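PDB 5CO1: protocadherin-19 isoform 1 from Danio rerio, which mediates calcium-dependent homophilic cell adhesion, robustly when complexed with the cadherin cdh2, and is essential for early neurulation in the anterior neural plate. Local coordinates for residues I105-P110 / D141-A146; V11-N16 / V98-I103; E120-S125 / F205-T210; N157-L162 / G175-E180. All coordinates share one frame; numbering follows the deposited sequence.

Contact 1. Residues I105-P110 / D141-A146. With CA (calcium ion), chain G; CA (calcium ion), chain F; CA (calcium ion), chain E.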
loop_
_atom_site.group_PDB
_atom_site.type_symbol
_atom_site.label_atom_id
_atom_site.label_comp_id
_atom_site.label_asym_id
_atom_site.label_seq_id
_atom_site.Cartn_x
_atom_site.Cartn_y
_atom_site.Cartn_z
ATOM N N ILE A 105 3.530 0.751 6.507
ATOM C CA ILE A 105 4.756 -0.000 6.356
ATOM C C ILE A 105 4.907 -0.688 5.006
ATOM O O ILE A 105 3.960 -0.789 4.223
ATOM C CB ILE A 105 4.899 -1.065 7.450
ATOM C CG1 ILE A 105 3.713 -2.023 7.405
ATOM C CG2 ILE A 105 5.005 -0.405 8.824
ATOM C CD1 ILE A 105 4.108 -3.468 7.468
ATOM N N ASN A 106 6.141 -1.094 4.706
ATOM C CA ASN A 106 6.424 -1.772 3.473
ATOM C C ASN A 106 5.972 -3.236 3.479
ATOM O O ASN A 106 6.761 -4.134 3.592
ATOM C CB ASN A 106 7.879 -1.698 3.162
ATOM C CG ASN A 106 8.143 -1.800 1.679
ATOM O OD1 ASN A 106 7.241 -1.637 0.867
ATOM N ND2 ASN A 106 9.384 -2.020 1.316
ATOM N N ASP A 107 4.688 -3.462 3.304
ATOM C CA ASP A 107 4.174 -4.806 3.186
ATOM C C ASP A 107 3.730 -5.129 1.739
ATOM O O ASP A 107 2.926 -6.002 1.535
ATOM C CB ASP A 107 3.016 -5.009 4.179
ATOM C CG ASP A 107 1.879 -3.995 3.999
ATOM O OD1 ASP A 107 2.120 -2.889 3.463
ATOM O OD2 ASP A 107 0.761 -4.266 4.485
ATOM N N ASN A 108 4.219 -4.392 0.749
ATOM C CA ASN A 108 3.835 -4.617 -0.649
ATOM C C ASN A 108 5.036 -4.529 -1.539
ATOM O O ASN A 108 5.678 -3.490 -1.614
ATOM C CB ASN A 108 2.812 -3.578 -1.132
ATOM C CG ASN A 108 1.397 -3.899 -0.694
ATOM O OD1 ASN A 108 0.776 -4.795 -1.244
ATOM N ND2 ASN A 108 0.923 -3.238 0.371
ATOM N N ALA A 109 5.291 -5.614 -2.249
ATOM C CA ALA A 109 6.370 -5.711 -3.217
ATOM C C ALA A 109 5.987 -4.964 -4.484
ATOM O O ALA A 109 4.802 -4.712 -4.729
ATOM C CB ALA A 109 6.626 -7.170 -3.540
ATOM N N PRO A 110 6.984 -4.634 -5.316
ATOM C CA PRO A 110 6.654 -3.958 -6.570
ATOM C C PRO A 110 6.013 -4.899 -7.569
ATOM O O PRO A 110 6.426 -6.046 -7.636
ATOM C CB PRO A 110 8.009 -3.473 -7.085
ATOM C CG PRO A 110 8.879 -3.393 -5.891
ATOM C CD PRO A 110 8.391 -4.441 -4.931
ATOM N N ASP A 141 3.769 0.098 -6.915
ATOM C CA ASP A 141 3.822 -0.374 -5.559
ATOM C C ASP A 141 2.631 0.272 -4.849
ATOM O O ASP A 141 2.517 1.501 -4.797
ATOM C CB ASP A 141 5.159 0.061 -4.919
ATOM C CG ASP A 141 5.558 -0.790 -3.707
ATOM O OD1 ASP A 141 4.811 -0.807 -2.711
ATOM O OD2 ASP A 141 6.665 -1.366 -3.705
ATOM N N ASN A 142 1.789 -0.553 -4.251
ATOM C CA ASN A 142 0.675 -0.062 -3.462
ATOM C C ASN A 142 1.030 0.685 -2.173
ATOM O O ASN A 142 0.129 1.193 -1.533
ATOM C CB ASN A 142 -0.278 -1.211 -3.102
ATOM C CG ASN A 142 -0.740 -1.990 -4.317
ATOM O OD1 ASN A 142 -1.158 -1.413 -5.313
ATOM N ND2 ASN A 142 -0.597 -3.307 -4.265
ATOM N N ASP A 143 2.288 0.672 -1.729
ATOM C CA ASP A 143 2.665 1.360 -0.479
ATOM C C ASP A 143 2.834 2.851 -0.775
ATOM O O ASP A 143 2.883 3.243 -1.934
ATOM C CB ASP A 143 3.963 0.784 0.144
ATOM C CG ASP A 143 3.847 -0.693 0.528
ATOM O OD1 ASP A 143 2.887 -1.057 1.251
ATOM O OD2 ASP A 143 4.736 -1.491 0.097
ATOM N N SER A 144 2.986 3.664 0.266
ATOM C CA SER A 144 3.233 5.106 0.114
ATOM C C SER A 144 4.664 5.531 0.442
ATOM O O SER A 144 5.487 4.729 0.854
ATOM C CB SER A 144 2.258 5.887 0.986
ATOM O OG SER A 144 0.933 5.409 0.773
ATOM N N GLY A 145 5.000 6.752 0.071
ATOM C CA GLY A 145 6.327 7.297 0.295
ATOM C C GLY A 145 7.445 6.527 -0.382
ATOM O O GLY A 145 7.335 6.094 -1.550
ATOM N N ALA A 146 8.536 6.379 0.366
ATOM C CA ALA A 146 9.678 5.590 -0.059
ATOM C C ALA A 146 9.289 4.137 -0.266
ATOM O O ALA A 146 9.859 3.454 -1.120
ATOM C CB ALA A 146 10.774 5.672 0.997
HETATM CA CA CA G . 6.638 -1.485 -1.315
HETATM CA CA CA F . 1.871 -0.671 3.462
HETATM CA CA CA E . -1.077 -3.244 4.060
HETATM O O HOH W 1 -1.374 -4.468 2.027
HETATM O O HOH W 2 2.444 -3.401 -4.715
HETATM O O HOH W 3 -2.311 -4.653 5.324
#
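Asn-108 faces Asp-143 with 6.1 Å between their CA atoms, and Pro-110 draws nearer to Asp-141, 4.7 Å from CA to CA, where two irregular loops converge on calcium. Asp-143 holds the centre. Its CG lies anti to the carbonyl carbon (chi1 -61°), and its carboxylate bridges two ions: OD1 binds the chain F calcium at 2.5 Å, OD2 the chain G calcium at 2.4 Å. Asp-107 bridges likewise between the chain F and chain E ions, its carboxylate turned 22° from that of Asp-143. Two-oxygen acids suit such shared positions and would offset part of the charge of both ions. Asp-141 instead grips the chain G calcium with both oxygens, while its OD1 accepts Asp-143 N through the anti lone pair, an Asx turn that fixes one ligand against the next. Asparagine offers both polarities at Asn-106, whose OD1 meets the chain G calcium at 2.3 Å while its ND2 turns to Pro-197. Asn-108 gives that calcium its backbone O, and its ND2 reaches Asp-143 OD1 at 3.1 Å, nearly straight (166°) and from above the carboxylate plane. Residues 104-108 are the DXNDN linker and Asp-141 to Asp-143 the DXD motif of the next repeat, together binding calcium at the junction. Glu-15, Glu-73 and Asp-104 complete the chain F site, Asn-147 and Asp-193 the chain G site, and Pro-110 packs on strands 150-155 and 184-193.

Contact 2. Residues V11-N16 / V98-I103. With CA (calcium ion), chain F; CA (calcium ion), chain E.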
loop_
_atom_site.group_PDB
_atom_site.type_symbol
_atom_site.label_atom_id
_atom_site.label_comp_id
_atom_site.label_asym_id
_atom_site.label_seq_id
_atom_site.Cartn_x
_atom_site.Cartn_y
_atom_site.Cartn_z
ATOM N N VAL A 11 -3.928 9.642 17.322
ATOM C CA VAL A 11 -3.047 8.574 17.751
ATOM C C VAL A 11 -2.530 7.944 16.493
ATOM O O VAL A 11 -3.215 7.952 15.477
ATOM C CB VAL A 11 -3.755 7.495 18.611
ATOM C CG1 VAL A 11 -3.829 7.944 20.057
ATOM C CG2 VAL A 11 -5.155 7.279 18.112
ATOM N N ASN A 12 -1.262 7.557 16.541
ATOM C CA ASN A 12 -0.657 6.821 15.483
ATOM C C ASN A 12 -0.674 5.347 15.801
ATOM O O ASN A 12 -0.333 4.942 16.912
ATOM C CB ASN A 12 0.756 7.304 15.322
ATOM C CG ASN A 12 0.817 8.706 14.772
ATOM O OD1 ASN A 12 0.073 9.049 13.865
ATOM N ND2 ASN A 12 1.688 9.530 15.332
ATOM N N VAL A 13 -0.965 4.541 14.781
ATOM C CA VAL A 13 -0.921 3.129 14.943
ATOM C C VAL A 13 -0.390 2.458 13.721
ATOM O O VAL A 13 -0.845 2.745 12.641
ATOM C CB VAL A 13 -2.292 2.573 15.204
ATOM C CG1 VAL A 13 -2.209 1.070 15.284
ATOM C CG2 VAL A 13 -2.799 3.108 16.518
ATOM N N LEU A 14 0.518 1.502 13.909
ATOM C CA LEU A 14 1.146 0.792 12.813
ATOM C C LEU A 14 0.089 -0.002 12.074
ATOM O O LEU A 14 -0.780 -0.592 12.715
ATOM C CB LEU A 14 2.205 -0.188 13.331
ATOM C CG LEU A 14 3.535 0.469 13.302
ATOM C CD1 LEU A 14 4.610 -0.435 13.836
ATOM C CD2 LEU A 14 3.798 0.838 11.856
ATOM N N GLU A 15 0.180 -0.074 10.756
ATOM C CA GLU A 15 -0.648 -1.045 10.074
ATOM C C GLU A 15 -0.167 -2.421 10.442
ATOM O O GLU A 15 0.973 -2.582 10.863
ATOM C CB GLU A 15 -0.685 -0.859 8.558
ATOM C CG GLU A 15 0.561 -1.236 7.797
ATOM C CD GLU A 15 0.350 -1.109 6.306
ATOM O OE1 GLU A 15 -0.712 -1.571 5.819
ATOM O OE2 GLU A 15 1.197 -0.479 5.635
ATOM N N ASN A 16 -1.137 -3.330 10.492
ATOM C CA ASN A 16 -0.934 -4.751 10.768
ATOM C C ASN A 16 -0.643 -4.985 12.237
ATOM O O ASN A 16 -0.195 -6.049 12.635
ATOM C CB ASN A 16 0.157 -5.336 9.880
ATOM C CG ASN A 16 -0.167 -5.207 8.380
ATOM O OD1 ASN A 16 -1.334 -5.174 7.961
ATOM N ND2 ASN A 16 0.886 -5.116 7.562
ATOM N N VAL A 98 -11.908 10.661 18.314
ATOM C CA VAL A 98 -10.602 9.982 18.276
ATOM C C VAL A 98 -10.205 9.682 16.838
ATOM O O VAL A 98 -10.922 8.963 16.129
ATOM C CB VAL A 98 -10.621 8.668 19.068
ATOM C CG1 VAL A 98 -9.236 8.062 19.078
ATOM C CG2 VAL A 98 -11.096 8.935 20.487
ATOM N N ILE A 99 -9.119 10.315 16.403
ATOM C CA ILE A 99 -8.603 10.136 15.077
ATOM C C ILE A 99 -7.409 9.173 15.100
ATOM O O ILE A 99 -6.419 9.407 15.778
ATOM C CB ILE A 99 -8.171 11.472 14.482
ATOM C CG1 ILE A 99 -9.380 12.381 14.291
ATOM C CG2 ILE A 99 -7.475 11.283 13.140
ATOM C CD1 ILE A 99 -9.007 13.852 14.409
ATOM N N VAL A 100 -7.552 8.051 14.402
ATOM C CA VAL A 100 -6.505 7.051 14.310
ATOM C C VAL A 100 -5.835 7.071 12.941
ATOM O O VAL A 100 -6.471 6.769 11.932
ATOM C CB VAL A 100 -7.082 5.660 14.576
ATOM C CG1 VAL A 100 -6.088 4.582 14.191
ATOM C CG2 VAL A 100 -7.458 5.556 16.045
ATOM N N ASN A 101 -4.593 7.535 12.927
ATOM C CA ASN A 101 -3.670 7.431 11.785
ATOM C C ASN A 101 -3.005 6.075 11.714
ATOM O O ASN A 101 -2.168 5.689 12.579
ATOM C CB ASN A 101 -2.514 8.418 11.938
ATOM C CG ASN A 101 -2.732 9.654 11.171
ATOM O OD1 ASN A 101 -2.480 9.667 9.967
ATOM N ND2 ASN A 101 -3.406 10.626 11.790
ATOM N N VAL A 102 -3.260 5.431 10.610
ATOM C CA VAL A 102 -2.728 4.152 10.368
ATOM C C VAL A 102 -1.487 4.355 9.569
ATOM O O VAL A 102 -1.546 4.818 8.447
ATOM C CB VAL A 102 -3.705 3.310 9.574
ATOM C CG1 VAL A 102 -3.088 1.968 9.260
ATOM C CG2 VAL A 102 -4.947 3.132 10.401
ATOM N N ILE A 103 -0.370 3.915 10.116
ATOM C CA ILE A 103 0.901 4.273 9.554
ATOM C C ILE A 103 1.420 3.198 8.628
ATOM O O ILE A 103 1.322 2.021 8.906
ATOM C CB ILE A 103 1.853 4.743 10.669
ATOM C CG1 ILE A 103 1.390 6.142 11.032
ATOM C CG2 ILE A 103 3.294 4.863 10.176
ATOM C CD1 ILE A 103 1.589 6.458 12.461
HETATM CA CA CA F . 1.871 -0.671 3.462
HETATM CA CA CA E . -1.077 -3.244 4.060
HETATM O O HOH W 1 -1.374 -4.468 2.027
HETATM O O HOH W 3 -2.311 -4.653 5.324
#
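Val-11 and Val-100 meet at the apolar centre, where Val-11 CG2 lies 3.5 Å from Val-100 CG2 and also reaches Val-98 CG1 at 4.3 Å. Val-13 continues the row, its CG2 approaching Val-100 CG1 at 4.3 Å. Branched, compact valines suit this inward face, which strand 22-25 covers with Val-23 and Ile-24. The backbones run parallel, their axes 32° apart, and are joined by five hydrogen bonds, from Val-11 N to Ile-99 O through Glu-15 N to Ile-103 O. This parallel pairing of A', part of the first strand, with the last strand, G, of a cadherin repeat puts 8-14 at the sheet margin. The other face is more polar: Asn-12 and Asn-101 lie side by side, Asn-12 OD1 3.3 Å from Asn-101 CB, amide planes 70° apart. Leu-14 and Ile-103 meet loosely. At the polar end, Glu-15 rests its CB 3.8 Å from Val-102 CG1. Its CG sits between backbone N and carbonyl carbon (chi1 72°), and the extended chain brings the carboxylate across two ions. OE2 binds the chain F calcium at 2.3 Å and OE1 the chain E calcium at 2.5 Å, a reach that suits glutamate; His-72 N donates to OE1.

Contact 3. Residues E120-S125 / F205-T210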
loop_
_atom_site.group_PDB
_atom_site.type_symbol
_atom_site.label_atom_id
_atom_site.label_comp_id
_atom_site.label_asym_id
_atom_site.label_seq_id
_atom_site.Cartn_x
_atom_site.Cartn_y
_atom_site.Cartn_z
ATOM N N GLU A 120 3.197 -11.987 -22.167
ATOM C CA GLU A 120 4.438 -12.535 -22.737
ATOM C C GLU A 120 4.494 -12.398 -24.268
ATOM O O GLU A 120 5.538 -12.037 -24.822
ATOM C CB GLU A 120 4.623 -14.007 -22.347
ATOM C CG GLU A 120 4.754 -14.256 -20.853
ATOM C CD GLU A 120 3.409 -14.364 -20.150
ATOM O OE1 GLU A 120 2.460 -14.899 -20.758
ATOM O OE2 GLU A 120 3.301 -13.924 -18.985
ATOM N N MET A 121 3.387 -12.715 -24.946
ATOM C CA MET A 121 3.323 -12.649 -26.412
ATOM C C MET A 121 3.632 -11.230 -26.914
ATOM O O MET A 121 2.790 -10.327 -26.862
ATOM C CB MET A 121 1.959 -13.142 -26.922
ATOM C CG MET A 121 1.722 -14.642 -26.746
ATOM S SD MET A 121 0.765 -15.090 -25.272
ATOM C CE MET A 121 1.017 -16.867 -25.184
ATOM N N VAL A 122 4.869 -11.057 -27.379
ATOM C CA VAL A 122 5.512 -9.748 -27.538
ATOM C C VAL A 122 6.614 -9.872 -28.589
ATOM O O VAL A 122 7.671 -10.440 -28.308
ATOM C CB VAL A 122 6.183 -9.302 -26.224
ATOM C CG1 VAL A 122 7.149 -8.158 -26.472
ATOM C CG2 VAL A 122 5.134 -8.910 -25.207
ATOM N N GLU A 123 6.376 -9.362 -29.797
ATOM C CA GLU A 123 7.285 -9.636 -30.906
ATOM C C GLU A 123 7.946 -8.391 -31.483
ATOM O O GLU A 123 7.726 -7.282 -31.018
ATOM C CB GLU A 123 6.594 -10.460 -32.003
ATOM C CG GLU A 123 5.178 -10.037 -32.378
ATOM C CD GLU A 123 4.690 -10.710 -33.663
ATOM O OE1 GLU A 123 5.422 -11.561 -34.224
ATOM O OE2 GLU A 123 3.576 -10.383 -34.125
ATOM N N VAL A 124 8.807 -8.592 -32.470
ATOM C CA VAL A 124 9.498 -7.477 -33.104
ATOM C C VAL A 124 9.974 -7.890 -34.527
ATOM O O VAL A 124 9.693 -9.008 -34.990
ATOM C CB VAL A 124 10.608 -6.980 -32.144
ATOM C CG1 VAL A 124 11.517 -8.127 -31.747
ATOM C CG2 VAL A 124 11.389 -5.809 -32.712
ATOM N N SER A 125 10.481 -6.939 -35.299
ATOM C CA SER A 125 11.146 -7.281 -36.551
ATOM C C SER A 125 12.632 -7.019 -36.405
ATOM O O SER A 125 13.031 -5.962 -35.884
ATOM C CB SER A 125 10.595 -6.458 -37.719
ATOM O OG SER A 125 11.607 -5.629 -38.275
ATOM N N PHE A 205 9.930 -12.685 -19.038
ATOM C CA PHE A 205 9.009 -12.632 -20.166
ATOM C C PHE A 205 9.726 -12.749 -21.501
ATOM O O PHE A 205 10.870 -12.302 -21.667
ATOM C CB PHE A 205 8.197 -11.341 -20.136
ATOM C CG PHE A 205 8.993 -10.127 -20.484
ATOM C CD1 PHE A 205 9.871 -9.574 -19.570
ATOM C CD2 PHE A 205 8.909 -9.571 -21.740
ATOM C CE1 PHE A 205 10.628 -8.466 -19.896
ATOM C CE2 PHE A 205 9.664 -8.465 -22.074
ATOM C CZ PHE A 205 10.526 -7.908 -21.152
ATOM N N ALA A 206 9.002 -13.310 -22.463
ATOM C CA ALA A 206 9.579 -13.728 -23.733
ATOM C C ALA A 206 9.479 -12.612 -24.772
ATOM O O ALA A 206 8.484 -11.881 -24.843
ATOM C CB ALA A 206 8.881 -14.983 -24.235
ATOM N N VAL A 207 10.527 -12.485 -25.572
ATOM C CA VAL A 207 10.472 -11.705 -26.800
ATOM C C VAL A 207 10.733 -12.631 -27.979
ATOM O O VAL A 207 11.802 -13.233 -28.054
ATOM C CB VAL A 207 11.550 -10.621 -26.772
ATOM C CG1 VAL A 207 11.783 -10.045 -28.155
ATOM C CG2 VAL A 207 11.156 -9.541 -25.785
ATOM N N LYS A 208 9.754 -12.781 -28.872
ATOM C CA LYS A 208 9.987 -13.499 -30.129
ATOM C C LYS A 208 10.296 -12.527 -31.274
ATOM O O LYS A 208 9.628 -11.505 -31.426
ATOM C CB LYS A 208 8.826 -14.459 -30.451
ATOM C CG LYS A 208 7.670 -13.894 -31.265
ATOM C CD LYS A 208 7.073 -14.944 -32.205
ATOM C CE LYS A 208 6.469 -16.134 -31.464
ATOM N NZ LYS A 208 5.691 -17.032 -32.371
ATOM N N VAL A 209 11.390 -12.787 -31.990
ATOM C CA VAL A 209 11.808 -11.920 -33.100
ATOM C C VAL A 209 11.212 -12.392 -34.439
ATOM O O VAL A 209 10.947 -13.586 -34.627
ATOM C CB VAL A 209 13.349 -11.852 -33.205
ATOM C CG1 VAL A 209 13.789 -10.896 -34.310
ATOM C CG2 VAL A 209 13.940 -11.413 -31.880
ATOM N N THR A 210 10.944 -11.442 -35.339
ATOM C CA THR A 210 10.609 -11.773 -36.731
ATOM C C THR A 210 11.346 -10.878 -37.745
ATOM O O THR A 210 12.165 -10.022 -37.347
ATOM C CB THR A 210 9.075 -11.768 -37.007
ATOM O OG1 THR A 210 8.335 -11.878 -35.781
ATOM C CG2 THR A 210 8.687 -12.942 -37.931
#
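Val-124 and Val-209 belong to a parallel strand pairing at the margin of the second of the two cadherin repeats in this fragment, where strand 123-125 runs alongside the end of 205-210 with the axes 28° apart. Glu-123 lies opposite Lys-208, Val-124 opposite Val-209 and Ser-125 opposite Thr-210. Backbone bonds hold this register: Lys-208 N donates to Val-122 O at 3.2 Å, Thr-210 N to Val-124 O at 2.8 Å, with a weak bond from Val-124 N to Lys-208 O between. The inward face is built of valines. Val-124 CG1, placed between its own backbone N and carbonyl carbon (chi1 54°), sits 4.1 Å from both Val-207 CG1 and Val-209 CG2, one methyl shared by two partner residues. Val-122 CG1 approaches Val-207 CG2 at 4.3 Å, and Val-122 packs on Ile-134; beta-branched residues fill this layer compactly and favour extended backbone. This is the A'-G pairing of the cadherin fold, in which the second part of the split first strand (123-125) lies beside the last strand (200-210), held on its other side by 184-193. The opposite face of the sheet, with Glu-123, Lys-208 and Thr-210, is polar. Glu-123 CB touches Lys-208 CG at 3.7 Å, but Glu-123 OE1 stays 5.8 Å from Lys-208 NZ; the opposite charges are near without pairing, and long flexible chains suit an exposed face. Thr-210 OG1 stands 3.3 Å from both Glu-123 OE1 and Val-124 O, two weak options for one proton. Just past the two strands come Glu-126 and Asp-211, probable calcium ligands.

Contact 4. Residues N157-L162 / G175-E180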
loop_
_atom_site.group_PDB
_atom_site.type_symbol
_atom_site.label_atom_id
_atom_site.label_comp_id
_atom_site.label_asym_id
_atom_site.label_seq_id
_atom_site.Cartn_x
_atom_site.Cartn_y
_atom_site.Cartn_z
ATOM N N ASN A 157 22.616 -9.885 -20.048
ATOM C CA ASN A 157 22.874 -8.957 -21.130
ATOM C C ASN A 157 22.562 -9.514 -22.527
ATOM O O ASN A 157 22.678 -10.714 -22.810
ATOM C CB ASN A 157 24.258 -8.298 -21.013
ATOM C CG ASN A 157 25.371 -9.152 -21.575
ATOM O OD1 ASN A 157 25.553 -10.300 -21.170
ATOM N ND2 ASN A 157 26.168 -8.573 -22.464
ATOM N N VAL A 158 22.041 -8.608 -23.344
ATOM C CA VAL A 158 21.068 -8.903 -24.384
ATOM C C VAL A 158 20.908 -7.616 -25.190
ATOM O O VAL A 158 21.264 -6.525 -24.735
ATOM C CB VAL A 158 19.678 -9.346 -23.831
ATOM C CG1 VAL A 158 19.703 -10.794 -23.360
ATOM C CG2 VAL A 158 19.181 -8.418 -22.726
ATOM N N PRO A 159 20.388 -7.737 -26.403
ATOM C CA PRO A 159 20.448 -6.630 -27.314
ATOM C C PRO A 159 19.243 -5.717 -27.148
ATOM O O PRO A 159 18.789 -5.096 -28.118
ATOM C CB PRO A 159 20.403 -7.323 -28.657
ATOM C CG PRO A 159 19.502 -8.497 -28.414
ATOM C CD PRO A 159 19.706 -8.901 -26.991
ATOM N N PHE A 160 18.710 -5.661 -25.932
ATOM C CA PHE A 160 17.705 -4.665 -25.587
ATOM C C PHE A 160 18.224 -3.806 -24.442
ATOM O O PHE A 160 19.301 -4.062 -23.906
ATOM C CB PHE A 160 16.401 -5.353 -25.193
ATOM C CG PHE A 160 15.980 -6.433 -26.136
ATOM C CD1 PHE A 160 16.418 -7.728 -25.965
ATOM C CD2 PHE A 160 15.176 -6.148 -27.222
ATOM C CE1 PHE A 160 16.018 -8.733 -26.829
ATOM C CE2 PHE A 160 14.767 -7.147 -28.085
ATOM C CZ PHE A 160 15.190 -8.438 -27.892
ATOM N N ARG A 161 17.468 -2.770 -24.094
ATOM C CA ARG A 161 17.709 -2.026 -22.871
ATOM C C ARG A 161 16.432 -1.346 -22.396
ATOM O O ARG A 161 15.502 -1.183 -23.162
ATOM C CB ARG A 161 18.805 -0.998 -23.098
ATOM C CG ARG A 161 18.545 -0.072 -24.262
ATOM C CD ARG A 161 19.494 1.107 -24.224
ATOM N NE ARG A 161 19.122 2.058 -23.186
ATOM C CZ ARG A 161 19.776 3.188 -22.933
ATOM N NH1 ARG A 161 20.858 3.502 -23.631
ATOM N NH2 ARG A 161 19.351 4.004 -21.972
ATOM N N LEU A 162 16.353 -1.042 -21.111
ATOM C CA LEU A 162 15.244 -0.264 -20.574
ATOM C C LEU A 162 15.650 1.195 -20.560
ATOM O O LEU A 162 16.803 1.512 -20.277
ATOM C CB LEU A 162 14.918 -0.684 -19.143
ATOM C CG LEU A 162 13.993 -1.874 -18.884
ATOM C CD1 LEU A 162 13.718 -1.966 -17.386
ATOM C CD2 LEU A 162 12.689 -1.737 -19.645
ATOM N N GLY A 175 20.929 -3.435 -29.890
ATOM C CA GLY A 175 21.830 -4.315 -30.619
ATOM C C GLY A 175 21.292 -4.651 -31.994
ATOM O O GLY A 175 20.077 -4.664 -32.216
ATOM N N ARG A 176 22.207 -4.873 -32.932
ATOM C CA ARG A 176 21.912 -5.652 -34.124
ATOM C C ARG A 176 21.149 -6.920 -33.729
ATOM O O ARG A 176 21.612 -7.703 -32.895
ATOM C CB ARG A 176 23.216 -6.015 -34.856
ATOM C CG ARG A 176 23.014 -6.668 -36.221
ATOM C CD ARG A 176 23.797 -5.965 -37.321
ATOM N NE ARG A 176 23.300 -4.605 -37.546
ATOM C CZ ARG A 176 23.391 -3.937 -38.696
ATOM N NH1 ARG A 176 23.948 -4.498 -39.765
ATOM N NH2 ARG A 176 22.916 -2.698 -38.780
ATOM N N LEU A 177 19.948 -7.066 -34.273
ATOM C CA LEU A 177 19.205 -8.319 -34.204
ATOM C C LEU A 177 19.197 -8.975 -35.568
ATOM O O LEU A 177 19.205 -8.282 -36.579
ATOM C CB LEU A 177 17.765 -8.033 -33.802
ATOM C CG LEU A 177 17.595 -7.445 -32.403
ATOM C CD1 LEU A 177 16.475 -6.420 -32.343
ATOM C CD2 LEU A 177 17.335 -8.581 -31.436
ATOM N N ASP A 178 19.132 -10.304 -35.598
ATOM C CA ASP A 178 18.646 -11.031 -36.783
ATOM C C ASP A 178 18.060 -12.386 -36.408
ATOM O O ASP A 178 18.746 -13.213 -35.806
ATOM C CB ASP A 178 19.753 -11.213 -37.841
ATOM C CG ASP A 178 21.066 -11.696 -37.250
ATOM O OD1 ASP A 178 21.266 -11.555 -36.027
ATOM O OD2 ASP A 178 21.908 -12.210 -38.010
ATOM N N ARG A 179 16.837 -12.650 -36.870
ATOM C CA ARG A 179 16.095 -13.859 -36.479
ATOM C C ARG A 179 16.926 -15.146 -36.631
ATOM O O ARG A 179 16.594 -16.166 -36.024
ATOM C CB ARG A 179 14.771 -13.978 -37.264
ATOM C CG ARG A 179 13.750 -14.907 -36.610
ATOM C CD ARG A 179 12.476 -15.059 -37.427
ATOM N NE ARG A 179 12.609 -16.069 -38.476
ATOM C CZ ARG A 179 11.896 -16.095 -39.600
ATOM N NH1 ARG A 179 12.121 -17.044 -40.502
ATOM N NH2 ARG A 179 10.957 -15.182 -39.833
ATOM N N GLU A 180 18.016 -15.084 -37.400
ATOM C CA GLU A 180 18.804 -16.275 -37.736
ATOM C C GLU A 180 19.745 -16.633 -36.575
ATOM O O GLU A 180 19.778 -17.785 -36.123
ATOM C CB GLU A 180 19.614 -16.087 -39.040
ATOM C CG GLU A 180 19.220 -14.913 -39.941
ATOM C CD GLU A 180 17.772 -14.947 -40.405
ATOM O OE1 GLU A 180 17.137 -13.867 -40.458
ATOM O OE2 GLU A 180 17.278 -16.045 -40.741
#
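Phe-160 and Pro-159 present their neighbouring rings to Leu-177, whose CD2 touches both. The methyl approaches the phenyl ring obliquely at its tip, Leu-177 CD2 to Phe-160 CZ at 4.1 Å, while Tyr-185 of strand 184-193 meets the same ring edge-to-face. Leu-171 and Val-207 also pack on Phe-160, a large flat side chain well suited to being enclosed by several strands. Against the proline the fit is closer: Leu-177 CD2 lies 3.7 Å from Pro-159 CG, the two side chains crossing at about a right angle. With CG anti to the carbonyl carbon (chi1 -64°), the leucine swings its branched end across to the rings. Proline gives it a rigid apolar surface just where strand 160-165 begins. That strand and 168-173 form an antiparallel beta hairpin, and the contact lies at its open end, where the chain leaves 168-173. Here Gly-175, lacking a side chain, can bring its CA within 3.9 Å of Pro-159 CB. Pro-159 O also comes 3.2 Å from Gly-175 N, though the angle is too poor for a hydrogen bond. Arg-176 points away, and beyond Leu-177 follows the Asp-Arg-Glu sequence 178-180, whose two acids probably bind calcium; within it Arg-179 N donates to Glu-126 OE1.

Overall arrangement
From the N terminus, the first repeat of this fragment opens with 11-16 and is closed by 98-103, so contact 2 joins its A' and G strands. After Asp-104 the chain enters 105-110, and contact 1 ties this linker to 141-146 of the second repeat. Both share the chain E and chain F calcium ions and touch through Ile-105 N and Glu-15 OE2. Contact 3, the equivalent A'-G pairing there, starts within the loop of contact 1 and ends beyond it, so these two cross. Contact 4 closes a short hairpin inside the span of contact 3, touching it at Phe-160 and Arg-179. Contacts 2 and 3 have centres about 47 Å apart, on opposite sides of the chain's centre.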